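Local coordinates for concanavalin A-like lectin protein kinase family protein (Theobroma cacao, PDB 6CTH) that probably transfers phosphate from ATP to hydroxyl groups of protein substrates, as a protein kinase of the concanavalin A-like lectin kinase family, and binds magnesium and a synthetic inhibitor, at residues Lys72-Leu77 with Leu127-Glu132; Ile66-His71 with Gly133-Leu138; Arg117-Leu122 with Tyr201-Val206; Ile284-Leu287 with Leu293-Leu296. All coordinates share one frame; numbering follows the deposited sequence. Where two conformers were deposited one is given.

Helix 112-132 is shared by interactions 1 and 3. Its C-terminal end takes part in interaction 1, where the 72-77 loop leans on it, and the chain then continues into the 133-138 segment of interaction 2; the centres of interactions 1 and 2 lie about 6 Å apart. Both join the chain between helix 54-66 and strand 77-83 to the larger lobe. An earlier turn of the helix forms interaction 3 with helix 196-212, about 13 Å from interaction 1 centre to centre. Its segments alternate along the chain with those of interactions 1 and 2. Interaction 4, at helix 280-287 and the loop after it, follows all of them and touches interaction 3, with centres about 13 Å apart.

Interaction 1. Residues Lys72-Leu77 with Leu127-Glu132; sequences KNLVKL and LYLHEE
Leu74 sits in an irregular, locally extended piece of chain that passes the last turns of helix 112-132, where the Tyr128 ring and the tip of Leu129 meet it. The whole contact depends on one methyl group. CD1 of Leu74 lies 3.5 Å from CD2 of Tyr128 and almost as close to the neighbouring ring carbon CE2, meeting that side of the ring at a slant. The same methyl also reaches CD2 of Leu129, at 3.9 Å, and is therefore held between two consecutive helix residues. The tyrosine gets there because its CG stands anti to the backbone N (chi1 173°), which carries the ring out from the helix towards the loop. Of Leu129, only the branched tip joins the cluster. Beyond the apolar patch the Tyr128 hydroxyl hydrogen-bonds to Arg70 N, so that one side chain offers its ring to Leu74 and its polar end to the backbone just upstream. Within the loop, Lys72 NZ donates to Asn73 OD1 at 2.7 Å. Ala155 O takes the bond from Asn73 ND2 and Lys156 NZ reaches the carbonyls of Lys72 and Leu74, with Leu157 packing on Leu74 and Leu129. This is the junction expected in the protein kinase fold, where the loop leading from the αC helix to strand β4 rests on the C-terminal end of helix αE in the larger lobe.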
loop_
_atom_site.group_PDB
_atom_site.type_symbol
_atom_site.label_atom_id
_atom_site.label_comp_id
_atom_site.label_asym_id
_atom_site.label_seq_id
_atom_site.Cartn_x
_atom_site.Cartn_y
_atom_site.Cartn_z
ATOM N N LYS A 72 -10.692 10.102 2.479
ATOM C CA LYS A 72 -9.589 10.638 3.288
ATOM C C LYS A 72 -8.340 9.737 3.250
ATOM O O LYS A 72 -7.236 10.212 3.423
ATOM C CB LYS A 72 -9.958 10.920 4.739
ATOM C CG LYS A 72 -10.195 9.711 5.566
ATOM C CD LYS A 72 -10.874 9.994 6.913
ATOM C CE LYS A 72 -11.349 8.687 7.517
ATOM N NZ LYS A 72 -10.296 7.746 7.992
ATOM N N ASN A 73 -8.526 8.464 3.027
ATOM C CA ASN A 73 -7.383 7.527 3.021
ATOM C C ASN A 73 -7.026 7.067 1.604
ATOM O O ASN A 73 -6.371 6.038 1.456
ATOM C CB ASN A 73 -7.640 6.385 3.949
ATOM C CG ASN A 73 -7.882 6.851 5.388
ATOM O OD1 ASN A 73 -8.956 6.623 5.946
ATOM N ND2 ASN A 73 -6.915 7.559 5.960
ATOM N N LEU A 74 -7.412 7.834 0.588
ATOM C CA LEU A 74 -6.975 7.597 -0.778
ATOM C C LEU A 74 -6.283 8.798 -1.382
ATOM O O LEU A 74 -6.744 9.947 -1.213
ATOM C CB LEU A 74 -8.122 7.166 -1.667
ATOM C CG LEU A 74 -8.785 5.841 -1.350
ATOM C CD1 LEU A 74 -9.948 5.635 -2.290
ATOM C CD2 LEU A 74 -7.794 4.706 -1.553
ATOM N N VAL A 75 -5.209 8.557 -2.160
ATOM C CA VAL A 75 -4.565 9.640 -2.861
ATOM C C VAL A 75 -5.482 10.204 -3.941
ATOM O O VAL A 75 -6.137 9.432 -4.653
ATOM C CB VAL A 75 -3.265 9.106 -3.531
ATOM C CG1 VAL A 75 -2.674 10.136 -4.467
ATOM C CG2 VAL A 75 -2.292 8.686 -2.461
ATOM N N LYS A 76 -5.591 11.537 -4.006
ATOM C CA LYS A 76 -6.356 12.264 -5.036
ATOM C C LYS A 76 -5.515 12.702 -6.224
ATOM O O LYS A 76 -4.343 13.102 -6.055
ATOM C CB LYS A 76 -7.067 13.561 -4.452
ATOM N N LEU A 77 -6.060 12.555 -7.428
ATOM C CA LEU A 77 -5.444 13.072 -8.624
ATOM C C LEU A 77 -5.799 14.545 -8.742
ATOM O O LEU A 77 -6.950 14.916 -8.520
ATOM C CB LEU A 77 -5.936 12.314 -9.841
ATOM C CG LEU A 77 -5.163 12.517 -11.136
ATOM C CD1 LEU A 77 -3.739 12.017 -10.985
ATOM C CD2 LEU A 77 -5.872 11.836 -12.303
ATOM N N LEU A 127 -12.019 -0.721 2.666
ATOM C CA LEU A 127 -13.478 -0.863 2.841
ATOM C C LEU A 127 -14.189 -0.017 1.792
ATOM O O LEU A 127 -15.147 -0.450 1.161
ATOM C CB LEU A 127 -13.905 -0.444 4.229
ATOM C CG LEU A 127 -15.388 -0.543 4.541
ATOM C CD1 LEU A 127 -15.881 -1.962 4.453
ATOM C CD2 LEU A 127 -15.700 0.038 5.931
ATOM N N TYR A 128 -13.703 1.192 1.636
ATOM C CA TYR A 128 -14.271 2.114 0.628
ATOM C C TYR A 128 -14.142 1.531 -0.781
ATOM O O TYR A 128 -15.098 1.491 -1.583
ATOM C CB TYR A 128 -13.644 3.468 0.761
ATOM C CG TYR A 128 -14.038 4.466 -0.337
ATOM C CD1 TYR A 128 -15.226 5.145 -0.258
ATOM C CD2 TYR A 128 -13.203 4.748 -1.420
ATOM C CE1 TYR A 128 -15.608 6.061 -1.244
ATOM C CE2 TYR A 128 -13.562 5.658 -2.400
ATOM C CZ TYR A 128 -14.759 6.337 -2.301
ATOM O OH TYR A 128 -15.075 7.218 -3.298
ATOM N N LEU A 129 -12.946 1.019 -1.106
ATOM C CA LEU A 129 -12.748 0.406 -2.382
ATOM C C LEU A 129 -13.645 -0.791 -2.631
ATOM O O LEU A 129 -14.256 -0.906 -3.703
ATOM C CB LEU A 129 -11.246 -0.000 -2.587
ATOM C CG LEU A 129 -10.204 1.118 -2.670
ATOM C CD1 LEU A 129 -8.811 0.526 -2.798
ATOM C CD2 LEU A 129 -10.509 2.091 -3.796
ATOM N N HIS A 130 -13.730 -1.688 -1.676
ATOM C CA HIS A 130 -14.426 -2.959 -1.895
ATOM C C HIS A 130 -15.934 -2.828 -1.829
ATOM O O HIS A 130 -16.622 -3.591 -2.522
ATOM C CB HIS A 130 -13.978 -4.030 -0.902
ATOM C CG HIS A 130 -12.595 -4.551 -1.177
ATOM N ND1 HIS A 130 -11.957 -5.464 -0.340
ATOM C CD2 HIS A 130 -11.726 -4.246 -2.164
ATOM C CE1 HIS A 130 -10.760 -5.722 -0.843
ATOM N NE2 HIS A 130 -10.581 -5.004 -1.944
ATOM N N GLU A 131 -16.433 -1.895 -1.026
ATOM C CA GLU A 131 -17.856 -1.948 -0.649
ATOM C C GLU A 131 -18.638 -0.656 -0.808
ATOM O O GLU A 131 -19.866 -0.752 -0.703
ATOM C CB GLU A 131 -17.970 -2.354 0.809
ATOM C CG GLU A 131 -17.382 -3.722 1.151
ATOM C CD GLU A 131 -17.966 -4.877 0.334
ATOM O OE1 GLU A 131 -19.151 -4.764 -0.125
ATOM O OE2 GLU A 131 -17.239 -5.912 0.121
ATOM N N GLU A 132 -17.988 0.488 -0.940
ATOM C CA GLU A 132 -18.717 1.775 -0.837
ATOM C C GLU A 132 -18.976 2.495 -2.127
ATOM O O GLU A 132 -19.792 3.447 -2.117
ATOM C CB GLU A 132 -17.997 2.708 0.115
ATOM C CG GLU A 132 -17.918 2.184 1.543
ATOM C CD GLU A 132 -17.233 3.139 2.476
ATOM O OE1 GLU A 132 -17.413 4.355 2.351
ATOM O OE2 GLU A 132 -16.610 2.670 3.426
#

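Interaction 2. Residues Ile66-His71 with Gly133-Leu138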
loop_
_atom_site.group_PDB
_atom_site.type_symbol
_atom_site.label_atom_id
_atom_site.label_comp_id
_atom_site.label_asym_id
_atom_site.label_seq_id
_atom_site.Cartn_x
_atom_site.Cartn_y
_atom_site.Cartn_z
ATOM N N ILE A 66 -9.041 6.370 -10.524
ATOM C CA ILE A 66 -8.835 7.382 -9.471
ATOM C C ILE A 66 -9.853 8.529 -9.543
ATOM O O ILE A 66 -10.207 9.115 -8.494
ATOM C CB ILE A 66 -7.362 7.853 -9.418
ATOM C CG1 ILE A 66 -7.023 8.396 -8.040
ATOM C CG2 ILE A 66 -7.094 8.899 -10.502
ATOM C CD1 ILE A 66 -5.559 8.775 -7.874
ATOM N N SER A 67 -10.366 8.780 -10.760
ATOM C CA SER A 67 -11.438 9.751 -11.027
ATOM C C SER A 67 -12.736 9.409 -10.291
ATOM O O SER A 67 -13.518 10.305 -9.958
ATOM C CB SER A 67 -11.715 9.897 -12.550
ATOM O OG SER A 67 -12.561 8.853 -13.069
ATOM N N ARG A 68 -12.957 8.121 -10.043
ATOM C CA ARG A 68 -14.135 7.629 -9.341
ATOM C C ARG A 68 -14.029 7.541 -7.823
ATOM O O ARG A 68 -14.965 7.024 -7.205
ATOM C CB ARG A 68 -14.479 6.210 -9.804
ATOM C CG ARG A 68 -14.816 6.169 -11.252
ATOM C CD ARG A 68 -14.959 4.775 -11.712
ATOM N NE ARG A 68 -15.128 4.815 -13.156
ATOM C CZ ARG A 68 -16.165 4.350 -13.836
ATOM N NH1 ARG A 68 -17.151 3.728 -13.239
ATOM N NH2 ARG A 68 -16.131 4.431 -15.165
ATOM N N LEU A 69 -12.893 7.949 -7.247
ATOM C CA LEU A 69 -12.618 7.766 -5.845
ATOM C C LEU A 69 -12.363 9.073 -5.112
ATOM O O LEU A 69 -11.602 9.896 -5.580
ATOM C CB LEU A 69 -11.360 6.904 -5.695
ATOM C CG LEU A 69 -11.344 5.557 -6.420
ATOM C CD1 LEU A 69 -9.964 4.914 -6.278
ATOM C CD2 LEU A 69 -12.412 4.673 -5.827
ATOM N N ARG A 70 -13.010 9.247 -3.965
ATOM C CA ARG A 70 -12.748 10.378 -3.085
ATOM C C ARG A 70 -12.818 9.829 -1.662
ATOM O O ARG A 70 -13.882 9.406 -1.234
ATOM C CB ARG A 70 -13.766 11.489 -3.294
ATOM C CG ARG A 70 -13.788 12.019 -4.713
ATOM C CD ARG A 70 -12.578 12.882 -4.997
ATOM N NE ARG A 70 -12.760 13.657 -6.218
ATOM C CZ ARG A 70 -12.622 13.160 -7.440
ATOM N NH1 ARG A 70 -12.292 11.889 -7.610
ATOM N NH2 ARG A 70 -12.811 13.934 -8.495
ATOM N N HIS A 71 -11.720 9.871 -0.915
ATOM C CA HIS A 71 -11.742 9.316 0.441
ATOM C C HIS A 71 -10.544 9.893 1.173
ATOM O O HIS A 71 -9.459 10.067 0.565
ATOM C CB HIS A 71 -11.761 7.761 0.440
ATOM C CG HIS A 71 -12.006 7.125 1.764
ATOM N ND1 HIS A 71 -11.019 6.927 2.707
ATOM C CD2 HIS A 71 -13.136 6.598 2.298
ATOM C CE1 HIS A 71 -11.537 6.308 3.766
ATOM N NE2 HIS A 71 -12.811 6.060 3.524
ATOM N N GLY A 133 -18.371 2.061 -3.235
ATOM C CA GLY A 133 -18.585 2.679 -4.552
ATOM C C GLY A 133 -19.686 2.056 -5.366
ATOM O O GLY A 133 -20.150 0.948 -5.050
ATOM N N ASP A 134 -20.013 2.722 -6.467
ATOM C CA ASP A 134 -20.942 2.194 -7.473
ATOM C C ASP A 134 -20.499 0.801 -7.978
ATOM O O ASP A 134 -21.320 -0.099 -8.157
ATOM C CB ASP A 134 -21.093 3.180 -8.665
ATOM C CG ASP A 134 -21.851 4.484 -8.320
ATOM O OD1 ASP A 134 -22.786 4.420 -7.491
ATOM O OD2 ASP A 134 -21.522 5.540 -8.949
ATOM N N HIS A 135 -19.179 0.622 -8.099
ATOM C CA HIS A 135 -18.554 -0.653 -8.429
ATOM C C HIS A 135 -17.430 -0.939 -7.430
ATOM O O HIS A 135 -16.708 -0.028 -6.984
ATOM C CB HIS A 135 -17.977 -0.632 -9.836
ATOM C CG HIS A 135 -18.981 -0.252 -10.878
ATOM N ND1 HIS A 135 -19.128 1.040 -11.331
ATOM C CD2 HIS A 135 -19.965 -0.974 -11.469
ATOM C CE1 HIS A 135 -20.131 1.091 -12.192
ATOM N NE2 HIS A 135 -20.665 -0.116 -12.284
ATOM N N CYS A 136 -17.274 -2.210 -7.119
ATOM C CA CYS A 136 -16.129 -2.671 -6.324
ATOM C C CYS A 136 -14.865 -2.341 -7.149
ATOM O O CYS A 136 -14.864 -2.496 -8.370
ATOM C CB CYS A 136 -16.241 -4.158 -6.085
ATOM S SG CYS A 136 -14.766 -4.924 -5.349
ATOM N N VAL A 137 -13.822 -1.880 -6.461
ATOM C CA VAL A 137 -12.511 -1.643 -7.051
ATOM C C VAL A 137 -11.554 -2.610 -6.366
ATOM O O VAL A 137 -11.439 -2.625 -5.148
ATOM C CB VAL A 137 -12.049 -0.219 -6.831
ATOM C CG1 VAL A 137 -10.617 -0.007 -7.292
ATOM C CG2 VAL A 137 -12.967 0.713 -7.600
ATOM N N LEU A 138 -10.871 -3.405 -7.171
ATOM C CA LEU A 138 -9.827 -4.285 -6.650
ATOM C C LEU A 138 -8.549 -3.580 -6.973
ATOM O O LEU A 138 -8.336 -3.198 -8.116
ATOM C CB LEU A 138 -9.862 -5.640 -7.347
ATOM C CG LEU A 138 -11.152 -6.409 -7.182
ATOM C CD1 LEU A 138 -11.039 -7.748 -7.893
ATOM C CD2 LEU A 138 -11.454 -6.631 -5.726
HETATM O O HOH W 1 -17.836 3.201 -10.501
#
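Leu69 and Val137 make up the buried half of this contact, and Arg68 and His135 the half nearer solvent. In the interior, CD2 of Leu69 comes to 4.4 Å from CG2 of Val137. It is a modest van der Waals touch between two side chains that are both buried, with Leu129 and Phe160 also packing on Leu69. Towards the surface the partners are held apart and joined by water. Arg68 NH1 gives a hydrogen bond of 2.9 Å to a water molecule, which lies 2.7 Å from His135 ND1 in a second hydrogen bond. The water lies in the guanidinium plane and also in the ring plane, at the edge of each group, although the two planes are 58° apart. The Arg68 chain is extended from CG to NE, which brings its head across to the histidine; Arg68 NH1 and His135 ND1 themselves remain 3.8 Å apart. Ile66-Leu69 is a type I beta turn closed by a bond from Leu69 N to Ile66 O. Arg70 NH1 donates to Leu69 O at 2.9 Å (166°) and, more bent, to Ser67 O, from above both carbonyl planes. Strand 164-166 pairs antiparallel with 136-138, and its Leu165 touches Arg68, His135 and Val137, while the Val137 backbone also hydrogen-bonds to that of Leu129 in helix 112-132.

Interaction 3. Residues Arg117-Leu122 with Tyr201-Val206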
loop_
_atom_site.group_PDB
_atom_site.type_symbol
_atom_site.label_atom_id
_atom_site.label_comp_id
_atom_site.label_asym_id
_atom_site.label_seq_id
_atom_site.Cartn_x
_atom_site.Cartn_y
_atom_site.Cartn_z
ATOM N N ARG A 117 -2.714 3.287 13.891
ATOM C CA ARG A 117 -3.589 4.225 13.195
ATOM C C ARG A 117 -3.469 4.055 11.679
ATOM O O ARG A 117 -4.461 4.067 10.966
ATOM C CB ARG A 117 -3.251 5.658 13.595
ATOM C CG ARG A 117 -4.388 6.642 13.388
ATOM C CD ARG A 117 -3.867 7.990 12.926
ATOM N NE ARG A 117 -3.171 8.702 13.989
ATOM C CZ ARG A 117 -2.073 9.427 13.807
ATOM N NH1 ARG A 117 -1.509 10.043 14.834
ATOM N NH2 ARG A 117 -1.539 9.532 12.602
ATOM N N ILE A 118 -2.241 3.887 11.198
ATOM C CA ILE A 118 -1.991 3.685 9.787
ATOM C C ILE A 118 -2.686 2.426 9.279
ATOM O O ILE A 118 -3.266 2.434 8.196
ATOM C CB ILE A 118 -0.467 3.664 9.476
ATOM C CG1 ILE A 118 0.121 5.097 9.591
ATOM C CG2 ILE A 118 -0.189 3.083 8.090
ATOM C CD1 ILE A 118 1.628 5.186 9.652
ATOM N N VAL A 119 -2.633 1.340 10.030
ATOM C CA VAL A 119 -3.274 0.106 9.598
ATOM C C VAL A 119 -4.786 0.359 9.512
ATOM O O VAL A 119 -5.423 -0.077 8.552
ATOM C CB VAL A 119 -2.976 -1.058 10.554
ATOM C CG1 VAL A 119 -3.841 -2.276 10.243
ATOM C CG2 VAL A 119 -1.513 -1.410 10.473
ATOM N N LYS A 120 -5.344 1.035 10.504
ATOM C CA LYS A 120 -6.819 1.358 10.472
ATOM C C LYS A 120 -7.173 2.259 9.256
ATOM O O LYS A 120 -8.221 2.066 8.623
ATOM C CB LYS A 120 -7.241 2.006 11.780
ATOM C CG LYS A 120 -7.306 1.043 12.951
ATOM C CD LYS A 120 -7.645 1.798 14.212
ATOM C CE LYS A 120 -7.836 0.858 15.342
ATOM N NZ LYS A 120 -8.164 1.655 16.566
ATOM N N ASP A 121 -6.283 3.192 8.929
ATOM C CA ASP A 121 -6.426 4.098 7.756
ATOM C C ASP A 121 -6.448 3.286 6.476
ATOM O O ASP A 121 -7.302 3.465 5.632
ATOM C CB ASP A 121 -5.288 5.137 7.613
ATOM C CG ASP A 121 -5.339 6.298 8.622
ATOM O OD1 ASP A 121 -6.377 6.496 9.292
ATOM O OD2 ASP A 121 -4.319 7.044 8.702
ATOM N N LEU A 122 -5.490 2.362 6.349
ATOM C CA LEU A 122 -5.437 1.485 5.193
ATOM C C LEU A 122 -6.692 0.615 5.130
ATOM O O LEU A 122 -7.242 0.436 4.020
ATOM C CB LEU A 122 -4.152 0.607 5.226
ATOM C CG LEU A 122 -4.023 -0.389 4.084
ATOM C CD1 LEU A 122 -3.946 0.282 2.762
ATOM C CD2 LEU A 122 -2.759 -1.218 4.353
ATOM N N TYR A 201 -5.290 -10.332 1.378
ATOM C CA TYR A 201 -3.978 -11.023 1.562
ATOM C C TYR A 201 -2.866 -9.976 1.594
ATOM O O TYR A 201 -2.083 -9.921 2.559
ATOM C CB TYR A 201 -3.799 -12.059 0.497
ATOM C CG TYR A 201 -2.431 -12.745 0.639
ATOM C CD1 TYR A 201 -1.275 -12.155 0.157
ATOM C CD2 TYR A 201 -2.341 -13.942 1.319
ATOM C CE1 TYR A 201 -0.048 -12.772 0.346
ATOM C CE2 TYR A 201 -1.113 -14.555 1.530
ATOM C CZ TYR A 201 -0.011 -13.972 1.010
ATOM O OH TYR A 201 1.236 -14.597 1.210
ATOM N N SER A 202 -2.842 -9.075 0.602
ATOM C CA SER A 202 -1.811 -8.038 0.556
ATOM C C SER A 202 -1.882 -7.150 1.781
ATOM O O SER A 202 -0.875 -6.795 2.341
ATOM C CB SER A 202 -1.969 -7.152 -0.679
ATOM O OG SER A 202 -2.059 -7.922 -1.874
ATOM N N PHE A 203 -3.102 -6.774 2.199
ATOM C CA PHE A 203 -3.270 -5.996 3.429
ATOM C C PHE A 203 -2.644 -6.703 4.660
ATOM O O PHE A 203 -2.007 -6.052 5.511
ATOM C CB PHE A 203 -4.801 -5.732 3.677
ATOM C CG PHE A 203 -5.114 -5.115 5.019
ATOM C CD1 PHE A 203 -5.119 -3.753 5.185
ATOM C CD2 PHE A 203 -5.373 -5.918 6.117
ATOM C CE1 PHE A 203 -5.369 -3.181 6.436
ATOM C CE2 PHE A 203 -5.609 -5.358 7.366
ATOM C CZ PHE A 203 -5.620 -3.984 7.522
ATOM N N GLY A 204 -2.867 -8.009 4.750
ATOM C CA GLY A 204 -2.305 -8.879 5.835
ATOM C C GLY A 204 -0.791 -8.757 5.874
ATOM O O GLY A 204 -0.224 -8.503 6.940
ATOM N N VAL A 205 -0.171 -8.863 4.711
ATOM C CA VAL A 205 1.287 -8.784 4.610
ATOM C C VAL A 205 1.742 -7.409 5.076
ATOM O O VAL A 205 2.617 -7.302 5.940
ATOM C CB VAL A 205 1.791 -9.043 3.197
ATOM C CG1 VAL A 205 3.298 -8.841 3.132
ATOM C CG2 VAL A 205 1.413 -10.427 2.752
ATOM N N VAL A 206 1.065 -6.365 4.595
ATOM C CA VAL A 206 1.404 -5.010 5.000
ATOM C C VAL A 206 1.261 -4.842 6.507
ATOM O O VAL A 206 2.089 -4.215 7.134
ATOM C CB VAL A 206 0.567 -3.968 4.204
ATOM C CG1 VAL A 206 0.658 -2.590 4.856
ATOM C CG2 VAL A 206 1.070 -3.934 2.750
#
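A buried helix-to-helix contact in the core of the large lobe, built on apolar side chains, joins Val119 and Leu122 to Phe203 and Val206. The two helical segments run nearly antiparallel, at 170°, with their axes 11.2 Å apart at closest approach, a spacing bridged by Phe203 and Leu122 with two valines. Phe203 and Leu122 carry most of the contact. The phenylalanine CG is anti to the backbone N (chi1 172°), which sends the ring across to the other helix. There Leu122 CD2 lies 3.6 Å from Phe203 CD1, the two side chains lying alongside but pointing opposite ways. At the far end of the ring, Phe203 CZ meets Val119 CG1 at 3.7 Å, those chains being roughly perpendicular. The carbonyl oxygen of Val119 lies in the ring plane, at its edge. Leu122 CD2 also touches Val206 CG1 at 3.7 Å, and this one methyl thereby bridges residues a helical turn apart. In kinase terms these are helices αE and αF. Ile147 of strand 147-149 packs on both Leu122 and Val206, whereas helix 256-269 and helix 280-287 cover another part of the interface, touching Val119 through Leu262 and Leu287 and Phe203 through Cys269 and Val283.

Interaction 4. Residues Ile284-Leu287 with Leu293-Leu296. With ACT (acetate ion), chain D.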
loop_
_atom_site.group_PDB
_atom_site.type_symbol
_atom_site.label_atom_id
_atom_site.label_comp_id
_atom_site.label_asym_id
_atom_site.label_seq_id
_atom_site.Cartn_x
_atom_site.Cartn_y
_atom_site.Cartn_z
ATOM N N ILE A 284 -11.831 -4.589 10.393
ATOM C CA ILE A 284 -11.937 -3.335 11.112
ATOM C C ILE A 284 -12.609 -3.536 12.479
ATOM O O ILE A 284 -12.146 -2.942 13.471
ATOM C CB ILE A 284 -12.681 -2.255 10.295
ATOM C CG1 ILE A 284 -11.852 -1.857 9.078
ATOM C CG2 ILE A 284 -13.021 -1.014 11.135
ATOM C CD1 ILE A 284 -12.620 -1.175 7.971
ATOM N N GLN A 285 -13.636 -4.383 12.525
ATOM C CA GLN A 285 -14.326 -4.710 13.780
ATOM C C GLN A 285 -13.317 -5.310 14.795
ATOM O O GLN A 285 -13.295 -4.919 15.969
ATOM C CB GLN A 285 -15.476 -5.730 13.550
ATOM C CG GLN A 285 -16.646 -5.309 12.669
ATOM C CD GLN A 285 -17.488 -6.540 12.150
ATOM O OE1 GLN A 285 -18.127 -6.499 11.084
ATOM N NE2 GLN A 285 -17.483 -7.649 12.937
ATOM N N VAL A 286 -12.462 -6.235 14.337
ATOM C CA VAL A 286 -11.483 -6.882 15.215
ATOM C C VAL A 286 -10.411 -5.903 15.705
ATOM O O VAL A 286 -10.047 -5.920 16.895
ATOM C CB VAL A 286 -10.868 -8.119 14.557
ATOM C CG1 VAL A 286 -9.747 -8.709 15.407
ATOM C CG2 VAL A 286 -11.947 -9.156 14.308
ATOM N N LEU A 287 -9.869 -5.086 14.791
ATOM C CA LEU A 287 -8.909 -4.048 15.155
ATOM C C LEU A 287 -9.430 -3.055 16.203
ATOM O O LEU A 287 -8.622 -2.529 17.009
ATOM C CB LEU A 287 -8.445 -3.244 13.897
ATOM C CG LEU A 287 -7.543 -4.080 12.978
ATOM C CD1 LEU A 287 -7.323 -3.329 11.686
ATOM C CD2 LEU A 287 -6.209 -4.545 13.590
ATOM N N LEU A 293 -11.084 -11.985 18.351
ATOM C CA LEU A 293 -9.881 -12.376 17.643
ATOM C C LEU A 293 -10.184 -13.631 16.839
ATOM O O LEU A 293 -10.996 -14.449 17.259
ATOM C CB LEU A 293 -8.712 -12.630 18.603
ATOM C CG LEU A 293 -8.194 -11.390 19.354
ATOM C CD1 LEU A 293 -7.308 -11.859 20.477
ATOM C CD2 LEU A 293 -7.437 -10.423 18.463
ATOM N N PRO A 294 -9.588 -13.773 15.658
ATOM C CA PRO A 294 -9.835 -14.996 14.892
ATOM C C PRO A 294 -9.221 -16.226 15.573
ATOM O O PRO A 294 -8.197 -16.091 16.228
ATOM C CB PRO A 294 -9.076 -14.754 13.589
ATOM C CG PRO A 294 -7.973 -13.850 13.997
ATOM C CD PRO A 294 -8.604 -12.903 14.992
ATOM N N ASN A 295 -9.826 -17.384 15.357
ATOM C CA ASN A 295 -9.245 -18.677 15.755
ATOM C C ASN A 295 -8.325 -19.152 14.622
ATOM O O ASN A 295 -8.781 -19.552 13.552
ATOM C CB ASN A 295 -10.317 -19.727 16.054
ATOM C CG ASN A 295 -10.948 -19.536 17.429
ATOM O OD1 ASN A 295 -10.736 -18.503 18.083
ATOM N ND2 ASN A 295 -11.745 -20.521 17.872
ATOM N N LEU A 296 -7.042 -19.067 14.869
ATOM C CA LEU A 296 -6.038 -19.451 13.870
ATOM C C LEU A 296 -5.378 -20.740 14.306
ATOM O O LEU A 296 -5.161 -20.900 15.480
ATOM C CB LEU A 296 -5.006 -18.365 13.782
ATOM C CG LEU A 296 -5.566 -17.063 13.215
ATOM C CD1 LEU A 296 -4.454 -16.051 13.219
ATOM C CD2 LEU A 296 -6.092 -17.246 11.788
HETATM C C ACT D . -12.722 -17.208 13.192
HETATM O O ACT D . -12.029 -18.136 12.760
HETATM O OXT ACT D . -12.448 -16.651 14.263
HETATM C CH3 ACT D . -13.799 -16.652 12.317
#
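Val286 carries this short-range contact between the end of helix 280-287 and the loop that follows, with Leu293 and Pro294 as its partners. From CA, the CB of Val286 is directed at the loop but remains more than 5 Å from the side chains of both partners, so the touching is left to its branches. CG1, which stands anti to the backbone N (chi1 174°), is the branch that arrives. Val286 CG1 lies 4.2 Å from CD2 of Leu293 and 4.4 Å from CD of Pro294, and so looks into the angle between a leucine methyl and the proline CD. CG2, on the side of the backbone N, makes no close approach to the loop. The Leu293 side chain begins in a direction leading away from the helix, and it is the turn further out that brings CD2 back, crosswise to the valine. The packing is light, with 91 Å² buried in total. Just past the proline, the loop holds an acetate ion, probably from the crystallisation liquor. Asn295 N donates to its OXT at 2.9 Å and an angle of 158°, with a weak second bond to its other oxygen, O, while Pro294 CA lies 3.2 Å from OXT. Cys261, Val265 and Trp268 of helix 256-269 also pack on Val286, and Trp268 packs on Pro294 as well. Helix 280-287 further meets helix 112-132, with Ile284 touching Ala123 and Leu127, and Leu287 O hydrogen-bonded to Tyr116 OH.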